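Local coordinates for Beta/alpha-amylase (Paenibacillus polymyxa, PDB 3VOC), which hydrolyses alpha-1,4-glucosidic linkages of starch, its beta-amylase domain, the piece described here, releasing successive maltose units from the non-reducing chain ends, at residues A[25-30]-A[387-392]; A[8-13]-A[33-38]; A[15-20]-A[61-66]. One frame throughout, in Å; residues are numbered along the deposited sequence. Where two conformers were deposited one is given.

Interaction 1. Residues A[25-30]-A[387-392]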
loop_
_atom_site.group_PDB
_atom_site.type_symbol
_atom_site.label_atom_id
_atom_site.label_comp_id
_atom_site.label_asym_id
_atom_site.label_seq_id
_atom_site.Cartn_x
_atom_site.Cartn_y
_atom_site.Cartn_z
ATOM N N LYS A 25 -6.089 23.271 16.014
ATOM C CA LYS A 25 -5.410 23.145 17.316
ATOM C C LYS A 25 -4.431 21.965 17.321
ATOM O O LYS A 25 -3.304 22.069 17.836
ATOM C CB LYS A 25 -6.421 22.961 18.451
ATOM C CG LYS A 25 -7.171 24.237 18.834
ATOM C CD LYS A 25 -8.213 23.985 19.932
ATOM C CE LYS A 25 -9.276 25.058 19.864
ATOM N NZ LYS A 25 -10.451 24.818 20.759
ATOM N N GLN A 26 -4.876 20.835 16.770
ATOM C CA GLN A 26 -4.008 19.659 16.666
ATOM C C GLN A 26 -2.787 19.956 15.806
ATOM O O GLN A 26 -1.665 19.570 16.161
ATOM C CB GLN A 26 -4.748 18.462 16.087
ATOM C CG GLN A 26 -5.796 17.834 16.995
ATOM C CD GLN A 26 -6.508 16.691 16.287
ATOM O OE1 GLN A 26 -7.004 16.867 15.180
ATOM N NE2 GLN A 26 -6.523 15.514 16.898
ATOM N N LEU A 27 -3.008 20.614 14.669
ATOM C CA LEU A 27 -1.906 20.952 13.763
ATOM C C LEU A 27 -0.882 21.852 14.440
ATOM O O LEU A 27 0.316 21.607 14.335
ATOM C CB LEU A 27 -2.435 21.606 12.486
ATOM C CG LEU A 27 -3.307 20.735 11.574
ATOM C CD1 LEU A 27 -3.826 21.594 10.418
ATOM C CD2 LEU A 27 -2.499 19.531 11.055
ATOM N N GLN A 28 -1.353 22.887 15.138
ATOM C CA GLN A 28 -0.459 23.818 15.841
ATOM C C GLN A 28 0.423 23.094 16.855
ATOM O O GLN A 28 1.634 23.316 16.914
ATOM C CB GLN A 28 -1.259 24.909 16.558
ATOM C CG GLN A 28 -1.973 25.845 15.631
ATOM C CD GLN A 28 -3.151 26.548 16.303
ATOM O OE1 GLN A 28 -3.207 26.687 17.541
ATOM N NE2 GLN A 28 -4.097 27.000 15.486
ATOM N N THR A 29 -0.192 22.229 17.651
ATOM C CA THR A 29 0.545 21.436 18.627
ATOM C C THR A 29 1.607 20.540 17.957
ATOM O O THR A 29 2.752 20.514 18.401
ATOM C CB THR A 29 -0.422 20.640 19.525
ATOM O OG1 THR A 29 -1.226 21.572 20.274
ATOM C CG2 THR A 29 0.335 19.743 20.499
ATOM N N LEU A 30 1.247 19.844 16.870
ATOM C CA LEU A 30 2.243 19.023 16.156
ATOM C C LEU A 30 3.407 19.870 15.658
ATOM O O LEU A 30 4.570 19.482 15.807
ATOM C CB LEU A 30 1.619 18.256 14.987
ATOM C CG LEU A 30 0.630 17.152 15.360
ATOM C CD1 LEU A 30 0.190 16.439 14.094
ATOM C CD2 LEU A 30 1.246 16.131 16.327
ATOM N N LEU A 387 1.112 6.878 12.540
ATOM C CA LEU A 387 -0.343 6.716 12.514
ATOM C C LEU A 387 -0.859 6.670 13.948
ATOM O O LEU A 387 -0.378 5.839 14.726
ATOM C CB LEU A 387 -0.721 5.409 11.804
ATOM C CG LEU A 387 -0.690 5.442 10.271
ATOM C CD1 LEU A 387 0.740 5.406 9.719
ATOM C CD2 LEU A 387 -1.526 4.291 9.685
ATOM N N ARG A 388 -1.783 7.549 14.353
ATOM C CA ARG A 388 -2.285 8.741 13.643
ATOM C C ARG A 388 -2.286 9.931 14.579
ATOM O O ARG A 388 -1.919 9.819 15.761
ATOM C CB ARG A 388 -3.751 8.564 13.267
ATOM C CG ARG A 388 -3.996 8.223 11.896
ATOM C CD ARG A 388 -5.421 7.709 11.793
ATOM N NE ARG A 388 -5.455 6.638 10.825
ATOM C CZ ARG A 388 -5.563 6.821 9.512
ATOM N NH1 ARG A 388 -5.645 8.048 8.994
ATOM N NH2 ARG A 388 -5.575 5.763 8.725
ATOM N N ILE A 389 -2.726 11.074 14.046
ATOM C CA ILE A 389 -2.698 12.328 14.770
ATOM C C ILE A 389 -3.361 12.252 16.161
ATOM O O ILE A 389 -2.795 12.756 17.124
ATOM C CB ILE A 389 -3.270 13.506 13.896
ATOM C CG1 ILE A 389 -3.136 14.854 14.608
ATOM C CG2 ILE A 389 -4.729 13.252 13.471
ATOM C CD1 ILE A 389 -3.348 16.062 13.652
ATOM N N ASN A 390 -4.522 11.600 16.275
ATOM C CA ASN A 390 -5.221 11.557 17.572
ATOM C C ASN A 390 -4.497 10.692 18.619
ATOM O O ASN A 390 -4.785 10.779 19.813
ATOM C CB ASN A 390 -6.693 11.157 17.400
ATOM C CG ASN A 390 -7.570 12.333 16.991
ATOM O OD1 ASN A 390 -7.471 12.864 15.871
ATOM N ND2 ASN A 390 -8.422 12.764 17.913
ATOM N N ASN A 391 -3.523 9.890 18.173
ATOM C CA ASN A 391 -2.681 9.159 19.111
ATOM C C ASN A 391 -1.587 10.036 19.725
ATOM O O ASN A 391 -0.938 9.623 20.694
ATOM C CB ASN A 391 -2.088 7.903 18.457
ATOM C CG ASN A 391 -3.155 7.029 17.800
ATOM O OD1 ASN A 391 -3.166 6.850 16.583
ATOM N ND2 ASN A 391 -4.073 6.516 18.602
ATOM N N LEU A 392 -1.402 11.238 19.162
ATOM C CA LEU A 392 -0.405 12.216 19.638
ATOM C C LEU A 392 -1.022 13.455 20.255
ATOM O O LEU A 392 -0.413 14.051 21.146
ATOM C CB LEU A 392 0.518 12.693 18.497
ATOM C CG LEU A 392 1.431 11.657 17.834
ATOM C CD1 LEU A 392 2.218 12.277 16.687
ATOM C CD2 LEU A 392 2.379 11.014 18.846
#
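Gln26 sets CG anti to its carbonyl carbon (chi1 -71°) and then runs extended, so that its amide projects from helix 20-32 across the start of the loop that follows the last strand of the (beta/alpha)8 barrel. From that loop Ile389 answers with CG1 anti to the backbone N (chi1 -175°), which drives CD1 into the helix surface, and Asn390, which leaves the backbone facing away from the helix, turns its amide back toward the glutamine. The two side chains cross at about a right angle, with their amide planes steeply inclined to each other. Gln26 NE2 donates to Asn390 OD1 over 3.0 Å along a nearly straight N-H path of 165°. The oxygen lies close to the plane of the glutamine amide, whereas the donor stands above the carbonyl plane of the asparagine. NE2 also bonds to the backbone O of Val393, and OE1 accepts a hydrogen bond from a hydroxyl (O2) of a bound Tris molecule, probably from the crystallisation liquor, so both ends of this buried amide are engaged. Ile389 CD1 sits 3.7 Å from Gln26 CB and 3.6 Å from Leu30 CD1, wedged between these two residues, which stand one helical turn apart. An alanine in place of Gln26 would remove both amide bonds to the loop and would probably leave Asn390 and Val393 less firmly fixed against the helix. Within the loop Arg388 N donates to Asn391 OD1 on a lone pair; Arg388, which follows a cis peptide bond, probably binds substrate, as in related beta-amylases. Farther along the helix, Leu30 and Leu392 cross at about a right angle, with CD2 of Leu30 lying 4.0 Å from CD1 of Leu392.

Interaction 2. Residues A[8-13]-A[33-38]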
loop_
_atom_site.group_PDB
_atom_site.type_symbol
_atom_site.label_atom_id
_atom_site.label_comp_id
_atom_site.label_asym_id
_atom_site.label_seq_id
_atom_site.Cartn_x
_atom_site.Cartn_y
_atom_site.Cartn_z
ATOM N N ALA A 8 10.116 13.809 10.413
ATOM C CA ALA A 8 9.007 13.078 11.031
ATOM C C ALA A 8 7.686 13.695 10.617
ATOM O O ALA A 8 7.479 14.899 10.778
ATOM C CB ALA A 8 9.137 13.078 12.549
ATOM N N SER A 9 6.792 12.863 10.093
ATOM C CA SER A 9 5.458 13.285 9.716
ATOM C C SER A 9 4.414 12.538 10.525
ATOM O O SER A 9 4.730 11.591 11.239
ATOM C CB SER A 9 5.249 13.018 8.233
ATOM O OG SER A 9 6.169 13.815 7.502
ATOM N N VAL A 10 3.163 12.978 10.415
ATOM C CA VAL A 10 2.066 12.367 11.156
ATOM C C VAL A 10 0.874 12.252 10.205
ATOM O O VAL A 10 0.576 13.202 9.454
ATOM C CB VAL A 10 1.687 13.222 12.385
ATOM C CG1 VAL A 10 0.412 12.673 13.081
ATOM C CG2 VAL A 10 2.884 13.311 13.402
ATOM N N MET A 11 0.229 11.087 10.226
ATOM C CA MET A 11 -0.944 10.851 9.393
ATOM C C MET A 11 -2.137 11.564 10.010
ATOM O O MET A 11 -2.348 11.515 11.218
ATOM C CB MET A 11 -1.238 9.353 9.234
ATOM C CG MET A 11 -2.257 9.021 8.114
ATOM S SD MET A 11 -2.158 7.295 7.542
ATOM C CE MET A 11 -0.516 7.280 6.853
ATOM N N GLY A 12 -2.902 12.241 9.156
ATOM C CA GLY A 12 -4.099 12.937 9.591
ATOM C C GLY A 12 -5.212 11.970 9.978
ATOM O O GLY A 12 -5.068 10.748 9.844
ATOM N N PRO A 13 -6.343 12.517 10.442
ATOM C CA PRO A 13 -7.408 11.661 10.951
ATOM C C PRO A 13 -8.095 10.875 9.835
ATOM O O PRO A 13 -8.034 11.262 8.652
ATOM C CB PRO A 13 -8.387 12.647 11.616
ATOM C CG PRO A 13 -8.095 13.970 11.058
ATOM C CD PRO A 13 -6.725 13.940 10.382
ATOM N N ASN A 33 5.909 20.820 18.211
ATOM C CA ASN A 33 6.764 19.712 18.613
ATOM C C ASN A 33 7.812 19.333 17.558
ATOM O O ASN A 33 8.591 18.400 17.762
ATOM C CB ASN A 33 5.942 18.486 19.014
ATOM C CG ASN A 33 5.312 18.629 20.380
ATOM O OD1 ASN A 33 5.796 18.044 21.353
ATOM N ND2 ASN A 33 4.228 19.401 20.466
ATOM N N GLY A 34 7.835 20.060 16.446
ATOM C CA GLY A 34 8.837 19.822 15.409
ATOM C C GLY A 34 8.391 18.846 14.333
ATOM O O GLY A 34 9.193 18.440 13.504
ATOM N N VAL A 35 7.113 18.482 14.322
ATOM C CA VAL A 35 6.578 17.670 13.208
ATOM C C VAL A 35 6.758 18.436 11.900
ATOM O O VAL A 35 6.542 19.650 11.864
ATOM C CB VAL A 35 5.094 17.283 13.454
ATOM C CG1 VAL A 35 4.469 16.652 12.208
ATOM C CG2 VAL A 35 4.992 16.329 14.646
ATOM N N TYR A 36 7.192 17.730 10.857
ATOM C CA TYR A 36 7.500 18.305 9.555
ATOM C C TYR A 36 6.291 18.421 8.640
ATOM O O TYR A 36 6.036 19.494 8.059
ATOM C CB TYR A 36 8.576 17.465 8.856
ATOM C CG TYR A 36 8.979 17.946 7.472
ATOM C CD1 TYR A 36 9.689 19.146 7.294
ATOM C CD2 TYR A 36 8.677 17.181 6.346
ATOM C CE1 TYR A 36 10.073 19.575 5.999
ATOM C CE2 TYR A 36 9.060 17.583 5.074
ATOM C CZ TYR A 36 9.755 18.767 4.904
ATOM O OH TYR A 36 10.101 19.114 3.629
ATOM N N ALA A 37 5.578 17.300 8.480
ATOM C CA ALA A 37 4.461 17.233 7.541
ATOM C C ALA A 37 3.283 16.442 8.067
ATOM O O ALA A 37 3.414 15.657 9.016
ATOM C CB ALA A 37 4.916 16.663 6.214
ATOM N N ILE A 38 2.125 16.680 7.458
ATOM C CA ILE A 38 0.942 15.860 7.668
ATOM C C ILE A 38 0.724 15.015 6.417
ATOM O O ILE A 38 0.708 15.557 5.300
ATOM C CB ILE A 38 -0.323 16.716 7.928
ATOM C CG1 ILE A 38 -0.134 17.649 9.150
ATOM C CG2 ILE A 38 -1.590 15.824 8.038
ATOM C CD1 ILE A 38 0.091 16.913 10.498
HETATM O O HOH W 1 10.608 16.358 11.662
#
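Two backbone hydrogen bonds join strand 7-11 of the barrel to strand 37-43 and to the residue just before it; the two strands are parallel, and helix 20-32 connects them as a beta-alpha-beta unit. Tyr36 N donates to Ala8 O over 2.8 Å, approaching nearly along the C=O axis, and Val10 N donates to Ala37 O over 3.0 Å, in the carbonyl plane but with a more bent N-H angle of 152°. A water extends this seam at the entry to the second strand: it accepts from Ala8 N and donates to Gly34 O. Gly34 itself closes helix 20-32 in a Schellman motif, its positive phi turning the chain toward the strand. Between the strands, Ile38 CA lies 3.2 Å from Val10 O in a CA-H...O contact. On the face toward the barrel interior, Ser9 OG rests 3.4 Å from Ala37 CB. The face toward the helices is aliphatic. There Val10 and Val35 cross at about a right angle, and Val10 also meets Leu30 of helix 20-32 and Phe406 of helix 403-411. Ile38 reaches forward past the end of the first strand, its CG2 placed 4.0 Å from Gly12 N.

Interaction 3. Residues A[15-20]-A[61-66]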
loop_
_atom_site.group_PDB
_atom_site.type_symbol
_atom_site.label_atom_id
_atom_site.label_comp_id
_atom_site.label_asym_id
_atom_site.label_seq_id
_atom_site.Cartn_x
_atom_site.Cartn_y
_atom_site.Cartn_z
ATOM N N ALA A 15 -11.583 9.945 9.786
ATOM C CA ALA A 15 -12.880 10.609 9.576
ATOM C C ALA A 15 -12.748 11.987 8.929
ATOM O O ALA A 15 -11.827 12.741 9.243
ATOM C CB ALA A 15 -13.641 10.729 10.925
ATOM N N LYS A 16 -13.667 12.306 8.017
ATOM C CA LYS A 16 -13.684 13.613 7.368
ATOM C C LYS A 16 -13.698 14.696 8.436
ATOM O O LYS A 16 -14.373 14.549 9.461
ATOM C CB LYS A 16 -14.914 13.746 6.475
ATOM C CG LYS A 16 -14.923 15.001 5.628
ATOM C CD LYS A 16 -16.271 15.151 4.943
ATOM C CE LYS A 16 -16.471 16.549 4.386
ATOM N NZ LYS A 16 -17.895 16.744 3.968
ATOM N N ILE A 17 -12.926 15.755 8.221
ATOM C CA ILE A 17 -12.858 16.833 9.190
ATOM C C ILE A 17 -14.180 17.590 9.180
ATOM O O ILE A 17 -14.562 18.147 8.159
ATOM C CB ILE A 17 -11.729 17.853 8.878
ATOM C CG1 ILE A 17 -10.370 17.155 8.668
ATOM C CG2 ILE A 17 -11.675 18.938 9.974
ATOM C CD1 ILE A 17 -9.839 16.471 9.883
ATOM N N ASN A 18 -14.861 17.608 10.317
ATOM C CA ASN A 18 -16.083 18.391 10.454
ATOM C C ASN A 18 -15.972 19.498 11.510
ATOM O O ASN A 18 -16.896 20.282 11.686
ATOM C CB ASN A 18 -17.286 17.475 10.743
ATOM C CG ASN A 18 -17.223 16.842 12.129
ATOM O OD1 ASN A 18 -16.136 16.637 12.693
ATOM N ND2 ASN A 18 -18.391 16.538 12.695
ATOM N N ASP A 19 -14.849 19.549 12.216
ATOM C CA ASP A 19 -14.574 20.620 13.161
ATOM C C ASP A 19 -13.187 21.159 12.840
ATOM O O ASP A 19 -12.179 20.633 13.323
ATOM C CB ASP A 19 -14.642 20.074 14.588
ATOM C CG ASP A 19 -14.381 21.136 15.653
ATOM O OD1 ASP A 19 -13.915 22.251 15.331
ATOM O OD2 ASP A 19 -14.620 20.824 16.833
ATOM N N TRP A 20 -13.138 22.213 12.026
ATOM C CA TRP A 20 -11.858 22.745 11.565
ATOM C C TRP A 20 -11.034 23.413 12.661
ATOM O O TRP A 20 -9.800 23.380 12.630
ATOM C CB TRP A 20 -12.066 23.699 10.387
ATOM C CG TRP A 20 -12.459 22.944 9.166
ATOM C CD1 TRP A 20 -13.722 22.789 8.663
ATOM C CD2 TRP A 20 -11.587 22.191 8.320
ATOM N NE1 TRP A 20 -13.682 22.002 7.532
ATOM C CE2 TRP A 20 -12.385 21.615 7.305
ATOM C CE3 TRP A 20 -10.200 21.950 8.318
ATOM C CZ2 TRP A 20 -11.845 20.806 6.291
ATOM C CZ3 TRP A 20 -9.659 21.143 7.316
ATOM C CH2 TRP A 20 -10.488 20.580 6.309
ATOM N N LYS A 61 -8.531 21.301 -0.655
ATOM C CA LYS A 61 -7.926 22.634 -0.680
ATOM C C LYS A 61 -8.063 23.260 0.714
ATOM O O LYS A 61 -7.110 23.826 1.243
ATOM C CB LYS A 61 -8.551 23.507 -1.771
ATOM C CG LYS A 61 -7.975 23.245 -3.163
ATOM C CD LYS A 61 -8.844 23.839 -4.258
ATOM C CE LYS A 61 -8.177 23.678 -5.648
ATOM N NZ LYS A 61 -9.194 23.764 -6.775
ATOM N N THR A 62 -9.231 23.102 1.335
ATOM C CA THR A 62 -9.417 23.558 2.721
ATOM C C THR A 62 -8.443 22.870 3.685
ATOM O O THR A 62 -7.829 23.519 4.546
ATOM C CB THR A 62 -10.864 23.328 3.191
ATOM O OG1 THR A 62 -11.764 23.981 2.285
ATOM C CG2 THR A 62 -11.074 23.885 4.598
ATOM N N TYR A 63 -8.354 21.548 3.561
ATOM C CA TYR A 63 -7.444 20.749 4.365
ATOM C C TYR A 63 -6.014 21.252 4.179
ATOM O O TYR A 63 -5.328 21.568 5.161
ATOM C CB TYR A 63 -7.574 19.296 3.921
ATOM C CG TYR A 63 -6.948 18.251 4.804
ATOM C CD1 TYR A 63 -7.715 17.188 5.284
ATOM C CD2 TYR A 63 -5.581 18.288 5.135
ATOM C CE1 TYR A 63 -7.144 16.186 6.075
ATOM C CE2 TYR A 63 -5.002 17.286 5.940
ATOM C CZ TYR A 63 -5.791 16.236 6.394
ATOM O OH TYR A 63 -5.241 15.220 7.165
ATOM N N ALA A 64 -5.580 21.359 2.924
ATOM C CA ALA A 64 -4.232 21.819 2.627
ATOM C C ALA A 64 -3.983 23.233 3.147
ATOM O O ALA A 64 -2.897 23.523 3.669
ATOM C CB ALA A 64 -3.917 21.719 1.119
ATOM N N ASN A 65 -4.985 24.104 3.008
ATOM C CA ASN A 65 -4.906 25.468 3.564
ATOM C C ASN A 65 -4.657 25.479 5.073
ATOM O O ASN A 65 -3.845 26.257 5.555
ATOM C CB ASN A 65 -6.184 26.253 3.272
ATOM C CG ASN A 65 -6.268 26.720 1.837
ATOM O OD1 ASN A 65 -5.298 26.634 1.091
ATOM N ND2 ASN A 65 -7.451 27.204 1.431
ATOM N N ALA A 66 -5.379 24.632 5.812
ATOM C CA ALA A 66 -5.196 24.520 7.269
ATOM C C ALA A 66 -3.766 24.059 7.613
ATOM O O ALA A 66 -3.092 24.631 8.498
ATOM C CB ALA A 66 -6.247 23.578 7.887
#
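The central interaction is a CH-pi contact. Thr62 of helix 58-69 has CG2 anti to its backbone N, and this methyl lies 3.7 Å from the centroid of the six-membered ring of Trp20, only 15° off the ring normal. Ile17 CG2 sits over the centre of the opposite face, 3.6 Å above the plane, so the indole is sandwiched between a methyl from the helix and one from its own segment. The Thr62 hydroxyl takes no part in this and bonds instead to the backbone O of Ser58, one turn back in the helix.

Further apolar packing surrounds this contact. Trp20 CH2 lies 4.0 Å from Tyr63 CB, CZ3 of Trp20 approaches Ala66 CB at 4.2 Å, and Ile17 CG1 meets Tyr63 CE1 at 4.3 Å. Tyr63 also packs edge-to-face on Phe23. No hydrogen bond links the two segments, although Ile17 N bonds to Tyr59 OH of helix 58-69, and Asp19 OD1 caps Ser22 N at the start of helix 20-32. This is hydrophobic packing on the outside of a (beta/alpha)8 barrel, where the loop after the first strand, with the first residue of helix 20-32, meets helix 58-69.

In the fold
Interaction 2 lies within the first beta-alpha-beta unit, and interactions 1 and 3 join that unit to the loop after the last strand and to helix 58-69. Interactions 1 and 2 have centres about 7 Å apart: Ile389 N lies 2.9 Å from Met11 O, and Leu392 CD1 packs 3.5 Å from Val10 CG2. Interaction 3, its centre about 13 Å from that of interaction 1, reaches it where Leu27 CD1 lies 3.7 Å from Ala66 O. Tyr63 OH, 3.5 Å from Gly12 CA, ties interaction 3 to interaction 2. Arg388, probably a substrate-binding residue, has NH1 2.9 Å from Gly12 O. A bound TRS molecule, probably from crystallisation, touches both interactions 1 and 3.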